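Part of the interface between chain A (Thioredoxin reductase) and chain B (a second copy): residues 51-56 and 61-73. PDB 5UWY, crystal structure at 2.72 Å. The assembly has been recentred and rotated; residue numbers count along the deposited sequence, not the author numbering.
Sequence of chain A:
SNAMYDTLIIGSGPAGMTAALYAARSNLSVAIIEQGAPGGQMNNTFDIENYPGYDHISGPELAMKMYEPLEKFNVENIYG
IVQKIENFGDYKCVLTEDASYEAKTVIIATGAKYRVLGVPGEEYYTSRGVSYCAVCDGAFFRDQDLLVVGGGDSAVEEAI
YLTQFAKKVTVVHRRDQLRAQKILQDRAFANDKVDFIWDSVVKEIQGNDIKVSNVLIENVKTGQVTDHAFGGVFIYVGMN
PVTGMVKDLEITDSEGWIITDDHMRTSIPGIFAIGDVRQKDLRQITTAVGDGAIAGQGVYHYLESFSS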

ATOM      1  N   TYR A  51       5.443  -4.462   8.490  1.00 37.11           N
ATOM      2  CA  TYR A  51       5.133  -3.111   8.056  1.00 36.18           C
ATOM      3  C   TYR A  51       6.431  -2.372   7.787  1.00 37.43           C
ATOM      4  O   TYR A  51       7.217  -2.160   8.725  1.00 40.19           O
ATOM      5  CB  TYR A  51       4.306  -2.362   9.096  1.00 36.05           C
ATOM      6  CG  TYR A  51       3.828  -1.021   8.584  1.00 35.03           C
ATOM      7  CD1 TYR A  51       2.941  -0.945   7.521  1.00 33.22           C
ATOM      8  CD2 TYR A  51       4.276   0.167   9.149  1.00 36.03           C
ATOM      9  CE1 TYR A  51       2.506   0.271   7.036  1.00 32.35           C
ATOM     10  CE2 TYR A  51       3.843   1.394   8.670  1.00 35.21           C
ATOM     11  CZ  TYR A  51       2.956   1.437   7.613  1.00 39.81           C
ATOM     12  OH  TYR A  51       2.516   2.647   7.127  1.00 50.90           O
ATOM     13  N   PRO A  52       6.700  -1.973   6.543  1.00 36.87           N
ATOM     14  CA  PRO A  52       7.976  -1.323   6.228  1.00 38.36           C
ATOM     15  C   PRO A  52       8.189  -0.060   7.047  1.00 39.18           C
ATOM     16  O   PRO A  52       7.244   0.653   7.395  1.00 38.13           O
ATOM     17  CB  PRO A  52       7.849  -1.007   4.733  1.00 37.29           C
ATOM     18  CG  PRO A  52       6.831  -1.964   4.228  1.00 38.62           C
ATOM     19  CD  PRO A  52       5.856  -2.130   5.350  1.00 35.06           C
ATOM     20  N   GLY A  53       9.453   0.207   7.359  1.00 41.31           N
ATOM     21  CA  GLY A  53       9.815   1.323   8.202  1.00 56.74           C
ATOM     22  C   GLY A  53       9.782   1.037   9.687  1.00 57.13           C
ATOM     23  O   GLY A  53      10.080   1.938  10.482  1.00 53.46           O
ATOM     24  N   TYR A  54       9.428  -0.182  10.089  1.00 51.73           N
ATOM     25  CA  TYR A  54       9.366  -0.556  11.499  1.00 45.81           C
ATOM     26  C   TYR A  54       9.834  -1.996  11.625  1.00 53.03           C
ATOM     27  O   TYR A  54       9.160  -2.912  11.141  1.00 66.30           O
ATOM     28  CB  TYR A  54       7.952  -0.386  12.058  1.00 46.73           C
ATOM     29  CG  TYR A  54       7.644   1.035  12.463  1.00 51.92           C
ATOM     30  CD1 TYR A  54       8.285   1.622  13.547  1.00 46.80           C
ATOM     31  CD2 TYR A  54       6.724   1.796  11.755  1.00 58.81           C
ATOM     32  CE1 TYR A  54       8.013   2.924  13.918  1.00 47.09           C
ATOM     33  CE2 TYR A  54       6.445   3.100  12.121  1.00 63.61           C
ATOM     34  CZ  TYR A  54       7.094   3.658  13.203  1.00 56.27           C
ATOM     35  OH  TYR A  54       6.825   4.955  13.572  1.00 60.63           O
ATOM     36  N   ASP A  55      10.991  -2.192  12.262  1.00 56.92           N
ATOM     37  CA  ASP A  55      11.512  -3.539  12.466  1.00 60.25           C
ATOM     38  C   ASP A  55      10.522  -4.385  13.257  1.00 54.81           C
ATOM     39  O   ASP A  55      10.102  -5.460  12.814  1.00 56.18           O
ATOM     40  CB  ASP A  55      12.866  -3.471  13.176  1.00 67.33           C
ATOM     41  CG  ASP A  55      13.468  -4.840  13.429  1.00 74.58           C
ATOM     42  OD1 ASP A  55      12.996  -5.548  14.345  1.00 71.27           O
ATOM     43  OD2 ASP A  55      14.408  -5.218  12.697  1.00 77.16           O
ATOM     44  N   HIS A  56      10.136  -3.910  14.437  1.00 58.13           N
ATOM     45  CA  HIS A  56       9.105  -4.567  15.223  1.00 62.48           C
ATOM     46  C   HIS A  56       8.339  -3.504  15.993  1.00 57.74           C
ATOM     47  O   HIS A  56       8.921  -2.519  16.453  1.00 58.63           O
ATOM     48  CB  HIS A  56       9.692  -5.621  16.173  1.00 67.77           C
ATOM     49  CG  HIS A  56      10.539  -5.054  17.270  1.00 79.50           C
ATOM     50  ND1 HIS A  56      11.265  -3.891  17.131  1.00 80.07           N
ATOM     51  CD2 HIS A  56      10.782  -5.500  18.526  1.00 80.55           C
ATOM     52  CE1 HIS A  56      11.913  -3.641  18.254  1.00 80.95           C
ATOM     53  NE2 HIS A  56      11.638  -4.602  19.116  1.00 85.72           N
TER
ATOM     54  N   GLU B  61      16.571   8.526   6.015  1.00 47.78           N
ATOM     55  CA  GLU B  61      16.373   7.790   7.261  1.00 61.43           C
ATOM     56  C   GLU B  61      15.195   6.828   7.166  1.00 62.23           C
ATOM     57  O   GLU B  61      15.198   5.780   7.823  1.00 71.46           O
ATOM     58  CB  GLU B  61      16.193   8.746   8.445  1.00 62.13           C
ATOM     59  CG  GLU B  61      15.291   9.939   8.196  1.00 75.51           C
ATOM     60  CD  GLU B  61      15.320  10.934   9.348  1.00 87.96           C
ATOM     61  OE1 GLU B  61      15.168  10.506  10.514  1.00 86.25           O
ATOM     62  OE2 GLU B  61      15.501  12.141   9.090  1.00 90.49           O
ATOM     63  N   LEU B  62      14.187   7.153   6.354  1.00 57.62           N
ATOM     64  CA  LEU B  62      13.105   6.202   6.130  1.00 57.08           C
ATOM     65  C   LEU B  62      13.567   5.052   5.243  1.00 55.41           C
ATOM     66  O   LEU B  62      13.172   3.899   5.456  1.00 59.30           O
ATOM     67  CB  LEU B  62      11.898   6.909   5.516  1.00 48.41           C
ATOM     68  CG  LEU B  62      10.664   6.020   5.356  1.00 38.54           C
ATOM     69  CD1 LEU B  62      10.317   5.322   6.657  1.00 39.88           C
ATOM     70  CD2 LEU B  62       9.460   6.791   4.818  1.00 37.57           C
ATOM     71  N   ALA B  63      14.406   5.349   4.248  1.00 40.95           N
ATOM     72  CA  ALA B  63      14.981   4.297   3.419  1.00 40.29           C
ATOM     73  C   ALA B  63      15.785   3.314   4.258  1.00 55.35           C
ATOM     74  O   ALA B  63      15.676   2.094   4.078  1.00 58.45           O
ATOM     75  CB  ALA B  63      15.853   4.914   2.327  1.00 40.97           C
HETATM   76  N   MSE B  64      16.586   3.823   5.189  1.00 55.08           N
HETATM   77  CA  MSE B  64      17.379   2.964   6.056  1.00 57.57           C
HETATM   78  C   MSE B  64      16.495   2.213   7.044  1.00 48.20           C
HETATM   79  O   MSE B  64      16.728   1.038   7.330  1.00 51.53           O
HETATM   80  CB  MSE B  64      18.434   3.782   6.802  1.00 58.75           C
HETATM   81  CG  MSE B  64      19.785   3.096   6.900  1.00 62.97           C
HETATM   82 SE   MSE B  64      20.364   2.353   5.193  0.54 65.83          SE
HETATM   83  CE  MSE B  64      20.259   3.967   4.100  1.00 59.36           C
ATOM     84  N   LYS B  65      15.470   2.895   7.563  1.00 44.52           N
ATOM     85  CA  LYS B  65      14.541   2.231   8.468  1.00 52.23           C
ATOM     86  C   LYS B  65      13.731   1.154   7.760  1.00 50.26           C
ATOM     87  O   LYS B  65      13.181   0.269   8.424  1.00 48.60           O
ATOM     88  CB  LYS B  65      13.611   3.255   9.122  1.00 53.54           C
ATOM     89  CG  LYS B  65      13.099   2.818  10.484  1.00 58.60           C
ATOM     90  CD  LYS B  65      13.292   3.911  11.524  1.00 60.60           C
ATOM     91  CE  LYS B  65      13.094   3.369  12.934  1.00 57.60           C
ATOM     92  NZ  LYS B  65      11.656   3.176  13.264  1.00 57.40           N
HETATM   93  N   MSE B  66      13.652   1.203   6.436  1.00 50.01           N
HETATM   94  CA  MSE B  66      13.048   0.119   5.666  1.00 54.88           C
HETATM   95  C   MSE B  66      14.046  -0.952   5.251  1.00 49.72           C
HETATM   96  O   MSE B  66      13.662  -2.085   4.973  1.00 50.54           O
HETATM   97  CB  MSE B  66      12.376   0.655   4.418  1.00 54.25           C
HETATM   98  CG  MSE B  66      10.881   0.589   4.469  1.00 48.06           C
HETATM   99 SE   MSE B  66      10.116   1.415   2.893  0.66 46.30          SE
HETATM  100  CE  MSE B  66      10.178   3.254   3.444  1.00 37.05           C
ATOM    101  N   TYR B  67      15.328  -0.584   5.205  1.00 44.41           N
ATOM    102  CA  TYR B  67      16.351  -1.506   4.724  1.00 50.81           C
ATOM    103  C   TYR B  67      16.856  -2.406   5.851  1.00 53.45           C
ATOM    104  O   TYR B  67      17.015  -3.615   5.660  1.00 48.63           O
ATOM    105  CB  TYR B  67      17.505  -0.721   4.092  1.00 43.75           C
ATOM    106  CG  TYR B  67      18.670  -1.579   3.626  1.00 62.90           C
ATOM    107  CD1 TYR B  67      19.581  -2.132   4.528  1.00 74.66           C
ATOM    108  CD2 TYR B  67      18.843  -1.857   2.280  1.00 68.05           C
ATOM    109  CE1 TYR B  67      20.629  -2.917   4.102  1.00 75.53           C
ATOM    110  CE2 TYR B  67      19.893  -2.643   1.841  1.00 79.13           C
ATOM    111  CZ  TYR B  67      20.783  -3.171   2.754  1.00 84.05           C
ATOM    112  OH  TYR B  67      21.831  -3.955   2.319  1.00 91.23           O
ATOM    113  N   GLU B  68      17.169  -1.826   7.010  1.00 50.69           N
ATOM    114  CA  GLU B  68      17.782  -2.596   8.088  1.00 58.33           C
ATOM    115  C   GLU B  68      16.977  -3.817   8.518  1.00 52.79           C
ATOM    116  O   GLU B  68      17.605  -4.841   8.835  1.00 58.05           O
ATOM    117  CB  GLU B  68      18.060  -1.668   9.276  1.00 69.24           C
ATOM    118  CG  GLU B  68      19.107  -0.601   8.983  1.00 81.83           C
ATOM    119  CD  GLU B  68      19.214   0.449  10.075  1.00 94.87           C
ATOM    120  OE1 GLU B  68      20.020   1.391   9.918  1.00 99.78           O
ATOM    121  OE2 GLU B  68      18.493   0.337  11.086  1.00 97.94           O
ATOM    122  N   PRO B  69      15.631  -3.803   8.565  1.00 47.69           N
ATOM    123  CA  PRO B  69      14.913  -5.037   8.923  1.00 42.29           C
ATOM    124  C   PRO B  69      15.056  -6.157   7.899  1.00 40.83           C
ATOM    125  O   PRO B  69      14.561  -7.265   8.127  1.00 50.44           O
ATOM    126  CB  PRO B  69      13.456  -4.574   9.040  1.00 42.92           C
ATOM    127  CG  PRO B  69      13.543  -3.121   9.321  1.00 41.67           C
ATOM    128  CD  PRO B  69      14.728  -2.638   8.555  1.00 42.73           C
ATOM    129  N   LEU B  70      15.725  -5.896   6.773  1.00 40.48           N
ATOM    130  CA  LEU B  70      15.883  -6.941   5.766  1.00 44.58           C
ATOM    131  C   LEU B  70      17.027  -7.888   6.103  1.00 55.38           C
ATOM    132  O   LEU B  70      16.933  -9.092   5.833  1.00 60.57           O
ATOM    133  CB  LEU B  70      16.107  -6.327   4.384  1.00 38.35           C
ATOM    134  CG  LEU B  70      14.968  -5.484   3.823  1.00 40.36           C
ATOM    135  CD1 LEU B  70      15.286  -5.065   2.401  1.00 46.43           C
ATOM    136  CD2 LEU B  70      13.662  -6.257   3.885  1.00 34.38           C
ATOM    137  N   GLU B  71      18.116  -7.365   6.677  1.00 60.55           N
ATOM    138  CA  GLU B  71      19.245  -8.219   7.042  1.00 62.49           C
ATOM    139  C   GLU B  71      18.812  -9.328   7.994  1.00 56.53           C
ATOM    140  O   GLU B  71      19.285 -10.466   7.893  1.00 47.17           O
ATOM    141  CB  GLU B  71      20.360  -7.379   7.666  1.00 59.42           C
ATOM    142  N   LYS B  72      17.898  -9.013   8.915  1.00 54.84           N
ATOM    143  CA  LYS B  72      17.350 -10.022   9.812  1.00 47.54           C
ATOM    144  C   LYS B  72      16.717 -11.182   9.049  1.00 53.98           C
ATOM    145  O   LYS B  72      16.750 -12.325   9.519  1.00 56.90           O
ATOM    146  CB  LYS B  72      16.331  -9.363  10.748  1.00 47.00           C
ATOM    147  CG  LYS B  72      15.248 -10.279  11.282  1.00 48.95           C
ATOM    148  CD  LYS B  72      14.116  -9.474  11.905  1.00 59.92           C
ATOM    149  CE  LYS B  72      13.641  -8.384  10.955  1.00 67.24           C
ATOM    150  NZ  LYS B  72      13.137  -7.173  11.646  1.00 68.80           N
ATOM    151  N   PHE B  73      16.167 -10.920   7.862  1.00 55.64           N
ATOM    152  CA  PHE B  73      15.453 -11.927   7.084  1.00 47.82           C
ATOM    153  C   PHE B  73      16.269 -12.495   5.925  1.00 52.29           C
ATOM    154  O   PHE B  73      15.693 -13.094   5.009  1.00 58.11           O
ATOM    155  CB  PHE B  73      14.141 -11.360   6.543  1.00 41.96           C
ATOM    156  CG  PHE B  73      13.106 -11.085   7.598  1.00 41.39           C
ATOM    157  CD1 PHE B  73      12.664 -12.098   8.430  1.00 43.45           C
ATOM    158  CD2 PHE B  73      12.539  -9.825   7.721  1.00 48.54           C
ATOM    159  CE1 PHE B  73      11.701 -11.855   9.391  1.00 45.51           C
ATOM    160  CE2 PHE B  73      11.564  -9.580   8.676  1.00 49.26           C
ATOM    161  CZ  PHE B  73      11.151 -10.595   9.515  1.00 46.25           C
TER

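The strongest polar link between the two stretches is a salt bridge, where B:Lys72 NZ donates a hydrogen bond to A:Asp55 OD2 at 2.6 Å. The t rotamer of A:Asp55 brings its carboxylate closer to chain B than its sideways CA-to-CB bond alone would suggest, and the backbone of A:Asp55 also touches the proline ring, with A:Asp55 CA 3.8 Å from B:Pro69 CG. A second lysine reaches back to the chain A backbone, with B:Lys65 NZ making a weak hydrogen bond of 3.4 Å to A:Gly53 O. B:Lys65 NZ also lies 3.7 Å from A:Tyr54 CE1, approaching the ring obliquely.

A type II turn from A:Tyr51 to A:Tyr54, closed by A:Tyr54 N to A:Tyr51 O (3.3 Å), packs against the chain B helix. A:Gly53 occupies the turn position with positive phi (86°), where a CB would be jammed against the preceding carbonyl and would also crowd B:Leu62 CD1. Without one, the backbone comes close: A:Gly53 CA forms a CA-H...O contact with B:Lys65 O at 3.5 Å, and A:Gly53 N lies 3.2 Å from CG of selenomethionine B:Met66. That same methylene packs against A:Pro52, with A:Pro52 CB to B:Met66 CG at 3.4 Å, extending the apolar contact.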